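Local coordinates for putative invasin (Yersinia pseudotuberculosis IP 31758, PDB 5N40), which probably acts as a surface adhesin of the invasin family, with a C-type lectin-like domain at one end of a rod of immunoglobulin-like domains, at residues L237-G241 with V242-R246; T280-S284 with S285-S289. The protein carries 1 engineered substitution. All blocks are in the same frame, centred on the assembly; numbering follows the deposited sequence. Where two conformers were deposited one is given.

Contact 1: residues L237-G241 with V242-R246; sequences LTASG and VTFKR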
# COMPACT_ATOMS: atom_id res chain seq x y z
N LEU A 237 15.87 -13.15 -24.72
CA LEU A 237 15.36 -14.50 -24.51
C LEU A 237 16.25 -15.47 -25.28
O LEU A 237 16.82 -15.11 -26.31
CB LEU A 237 13.91 -14.65 -24.97
CG LEU A 237 12.86 -13.75 -24.30
CD1 LEU A 237 11.56 -13.81 -25.08
CD2 LEU A 237 12.62 -14.18 -22.85
N THR A 238 16.37 -16.69 -24.79
CA THR A 238 17.21 -17.69 -25.43
C THR A 238 16.41 -18.95 -25.75
O THR A 238 15.61 -19.42 -24.93
CB THR A 238 18.41 -18.03 -24.54
OG1 THR A 238 19.15 -16.83 -24.27
CG2 THR A 238 19.31 -19.05 -25.22
N ALA A 239 16.64 -19.50 -26.94
CA ALA A 239 16.02 -20.75 -27.34
C ALA A 239 17.06 -21.58 -28.08
O ALA A 239 17.45 -21.23 -29.20
CB ALA A 239 14.78 -20.51 -28.20
N SER A 240 17.52 -22.64 -27.43
CA SER A 240 18.42 -23.63 -28.03
C SER A 240 19.64 -22.96 -28.68
O SER A 240 19.93 -23.15 -29.87
CB SER A 240 17.65 -24.50 -29.01
OG SER A 240 16.62 -25.18 -28.32
N GLY A 241 20.36 -22.19 -27.87
CA GLY A 241 21.61 -21.60 -28.30
C GLY A 241 21.48 -20.37 -29.17
O GLY A 241 22.50 -19.88 -29.67
N VAL A 242 20.27 -19.84 -29.36
CA VAL A 242 20.05 -18.62 -30.11
C VAL A 242 19.45 -17.60 -29.14
O VAL A 242 18.50 -17.91 -28.42
CB VAL A 242 19.12 -18.85 -31.32
CG1 VAL A 242 18.98 -17.57 -32.15
CG2 VAL A 242 19.65 -19.99 -32.19
N THR A 243 20.04 -16.40 -29.10
CA THR A 243 19.63 -15.35 -28.18
C THR A 243 18.99 -14.21 -28.95
O THR A 243 19.52 -13.78 -29.98
CB THR A 243 20.83 -14.84 -27.37
OG1 THR A 243 21.35 -15.90 -26.56
CG2 THR A 243 20.42 -13.68 -26.46
N PHE A 244 17.85 -13.73 -28.45
CA PHE A 244 17.03 -12.74 -29.13
C PHE A 244 16.88 -11.51 -28.24
O PHE A 244 16.58 -11.65 -27.05
CB PHE A 244 15.64 -13.30 -29.46
CG PHE A 244 15.66 -14.61 -30.22
CD1 PHE A 244 15.84 -15.83 -29.55
CD2 PHE A 244 15.44 -14.64 -31.58
CE1 PHE A 244 15.83 -17.02 -30.24
CE2 PHE A 244 15.43 -15.84 -32.27
CZ PHE A 244 15.62 -17.03 -31.60
N LYS A 245 17.06 -10.32 -28.81
CA LYS A 245 16.94 -9.07 -28.07
C LYS A 245 15.51 -8.54 -28.15
O LYS A 245 14.84 -8.68 -29.17
CB LYS A 245 17.92 -8.03 -28.63
CG LYS A 245 18.19 -6.84 -27.72
CD LYS A 245 19.05 -5.80 -28.45
CE LYS A 245 19.63 -4.77 -27.49
NZ LYS A 245 18.56 -4.14 -26.65
N ARG A 246 15.05 -7.93 -27.05
CA ARG A 246 13.75 -7.29 -27.09
C ARG A 246 13.74 -6.23 -28.19
O ARG A 246 14.80 -5.74 -28.59
CB ARG A 246 13.42 -6.65 -25.74
CG ARG A 246 14.32 -5.49 -25.34
CD ARG A 246 13.69 -4.70 -24.22
NE ARG A 246 14.56 -3.64 -23.69
CZ ARG A 246 14.66 -2.41 -24.20
NH1 ARG A 246 13.98 -2.05 -25.28
NH2 ARG A 246 15.47 -1.54 -23.62
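Phe-244 lies diagonally across from Ala-239 and directly across from Leu-237, and its side chain runs beside Leu-237 O and on toward Ala-239. Its CB sits 3.8 Å from Leu-237 O. With CG anti to its own carbonyl carbon (chi1 -53°), the ring runs back toward the turn: CD1 passes 3.5 Å from Leu-237 O, which lies at the ring edge and in its plane, and CE1 then reaches Ala-239 CB at 4.2 Å, an apolar contact. The far end, CZ and CE2, leads on to the helix 284-293 side, where Leu-237, Ala-239 and Phe-244 all pack.

The backbones fix this register. Phe-244 N donates to Leu-237 O at 2.7 Å, and Leu-237 N returns a bond to Phe-244 O. Nearer the turn, Ala-239 N gives Val-242 O a bond of 2.9 Å, and Val-242 N closes the turn on Ala-239 O at 3.1 Å; this last bond differs from the other three in that its donor stands 60° out of the carbonyl plane. On the other face, Thr-238 and Thr-243 form the non-hydrogen-bonded pair; their OG1 atoms are linked by a weak hydrogen bond of 3.3 Å. Positive phi values at Ser-240 and Gly-241 complete a two-residue type I' turn, making this a tight antiparallel beta hairpin within the C-type lectin-like adhesion domain.

Contact 2: residues T280-S284 with S285-S289; sequences TVPSS and SQLVS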
# COMPACT_ATOMS: atom_id res chain seq x y z
N THR A 280 22.01 -8.47 -36.88
CA THR A 280 21.71 -9.77 -37.47
C THR A 280 20.25 -10.12 -37.19
O THR A 280 19.82 -10.13 -36.03
CB THR A 280 22.63 -10.85 -36.89
OG1 THR A 280 23.99 -10.51 -37.14
CG2 THR A 280 22.32 -12.21 -37.50
N VAL A 281 19.49 -10.39 -38.25
CA VAL A 281 18.08 -10.74 -38.11
C VAL A 281 17.97 -12.26 -38.01
O VAL A 281 18.55 -12.97 -38.85
CB VAL A 281 17.26 -10.18 -39.28
CG1 VAL A 281 15.79 -10.56 -39.15
CG2 VAL A 281 17.42 -8.68 -39.36
N PRO A 282 17.28 -12.81 -37.02
CA PRO A 282 17.19 -14.27 -36.92
C PRO A 282 16.41 -14.88 -38.08
O PRO A 282 15.62 -14.22 -38.75
CB PRO A 282 16.48 -14.50 -35.58
CG PRO A 282 15.72 -13.24 -35.33
CD PRO A 282 16.57 -12.14 -35.91
N SER A 283 16.67 -16.16 -38.32
CA SER A 283 15.91 -16.87 -39.32
C SER A 283 14.47 -17.07 -38.84
O SER A 283 14.17 -16.96 -37.65
CB SER A 283 16.55 -18.23 -39.63
OG SER A 283 16.44 -19.10 -38.51
N SER A 284 13.58 -17.37 -39.78
CA SER A 284 12.19 -17.60 -39.41
C SER A 284 12.05 -18.84 -38.52
O SER A 284 11.26 -18.84 -37.58
CB SER A 284 11.31 -17.70 -40.65
OG SER A 284 11.77 -18.69 -41.55
N SER A 285 12.82 -19.90 -38.80
CA SER A 285 12.72 -21.07 -37.93
C SER A 285 13.24 -20.78 -36.53
O SER A 285 12.72 -21.32 -35.55
CB SER A 285 13.48 -22.25 -38.54
OG SER A 285 14.87 -22.02 -38.56
N GLN A 286 14.27 -19.93 -36.41
CA GLN A 286 14.74 -19.52 -35.09
C GLN A 286 13.64 -18.80 -34.32
O GLN A 286 13.39 -19.09 -33.15
CB GLN A 286 15.98 -18.64 -35.22
CG GLN A 286 17.25 -19.45 -35.47
CD GLN A 286 18.40 -18.61 -35.98
OE1 GLN A 286 18.24 -17.43 -36.27
NE2 GLN A 286 19.57 -19.23 -36.10
N LEU A 287 12.96 -17.85 -34.97
CA LEU A 287 11.87 -17.14 -34.31
C LEU A 287 10.74 -18.09 -33.92
O LEU A 287 10.14 -17.94 -32.86
CB LEU A 287 11.34 -16.02 -35.22
CG LEU A 287 12.24 -14.79 -35.33
CD1 LEU A 287 11.80 -13.93 -36.50
CD2 LEU A 287 12.23 -13.99 -34.02
N VAL A 288 10.44 -19.08 -34.77
CA VAL A 288 9.39 -20.02 -34.44
C VAL A 288 9.79 -20.86 -33.24
O VAL A 288 8.95 -21.19 -32.39
CB VAL A 288 9.05 -20.91 -35.66
CG1 VAL A 288 8.10 -22.02 -35.26
CG2 VAL A 288 8.44 -20.07 -36.78
N SER A 289 11.08 -21.22 -33.14
CA SER A 289 11.54 -21.99 -31.99
C SER A 289 11.40 -21.18 -30.70
O SER A 289 11.13 -21.74 -29.64
CB SER A 289 12.99 -22.43 -32.19
OG SER A 289 13.89 -21.36 -31.93
O HOH W 1 17.97 -21.12 -39.08
O HOH W 2 14.10 -20.32 -41.41
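Two torsions bring Ser-283 and Gln-286 together: chi1 of 68° sets Ser-283 OG between its own N and carbonyl carbon, facing the first turn of the helix, while chi1 of -79° with an extended chain carries the Gln-286 amide back toward the residue before that turn. Ser-283 OG accepts from Gln-286 N at 3.1 Å, and Gln-286 OE1 accepts from Ser-283 N at 2.9 Å. The latter donor stands above the amide plane, 43° out of it. Because each residue's side chain receives the other's backbone N-H, the pair is a capping box, with Ser-283 as N-cap of helix 284-293 in the adhesion domain. Helical bonding follows at once, Leu-287 N to Ser-283 O and Val-288 N to Ser-284 O.

Beside the box, Pro-282 CG meets Leu-287 CD2 at 3.8 Å, the side chains slanting across each other; the pair spans the cap from the residue before it to the fourth after it, in the manner of a hydrophobic staple. Leu-287 also packs on Val-325, and Ser-284 N is bonded to Thr-315 OG1. Two waters bind at this helix start. One lies 2.6 Å from Ser-283 OG and joins it to Ser-285 OG. The second accepts from Ser-285 N at 2.9 Å, satisfying a first-turn N-H, and is hydrogen-bonded to Ser-284 OG as well. One turn further along, Ser-289 OG donates to Gln-286 O at 2.6 Å, so the helix backbone holds that hydroxyl.

Contacts 1 and 2 follow one another along the chain and meet in space, their centres about 9 Å apart within the adhesion domain. Phe-244 is the main junction: its CZ lies 3.4 Å from Gln-286 O and its CE2 3.7 Å from Pro-282 CB, so the hairpin ring packs where the capped helix begins. Two further points widen the interface, Ala-239 CB against Ser-289 OG at 3.9 Å and Val-242 CG2 against Gln-286 NE2 at 4.0 Å. The chain's C-terminal end touches both: Thr-243 and Lys-245 have backbone bonds to Leu-352 and Cys-350, Thr-280 one to Ser-351, and Cys-350 is disulfide-bonded to Cys-279, next to segment 280-284.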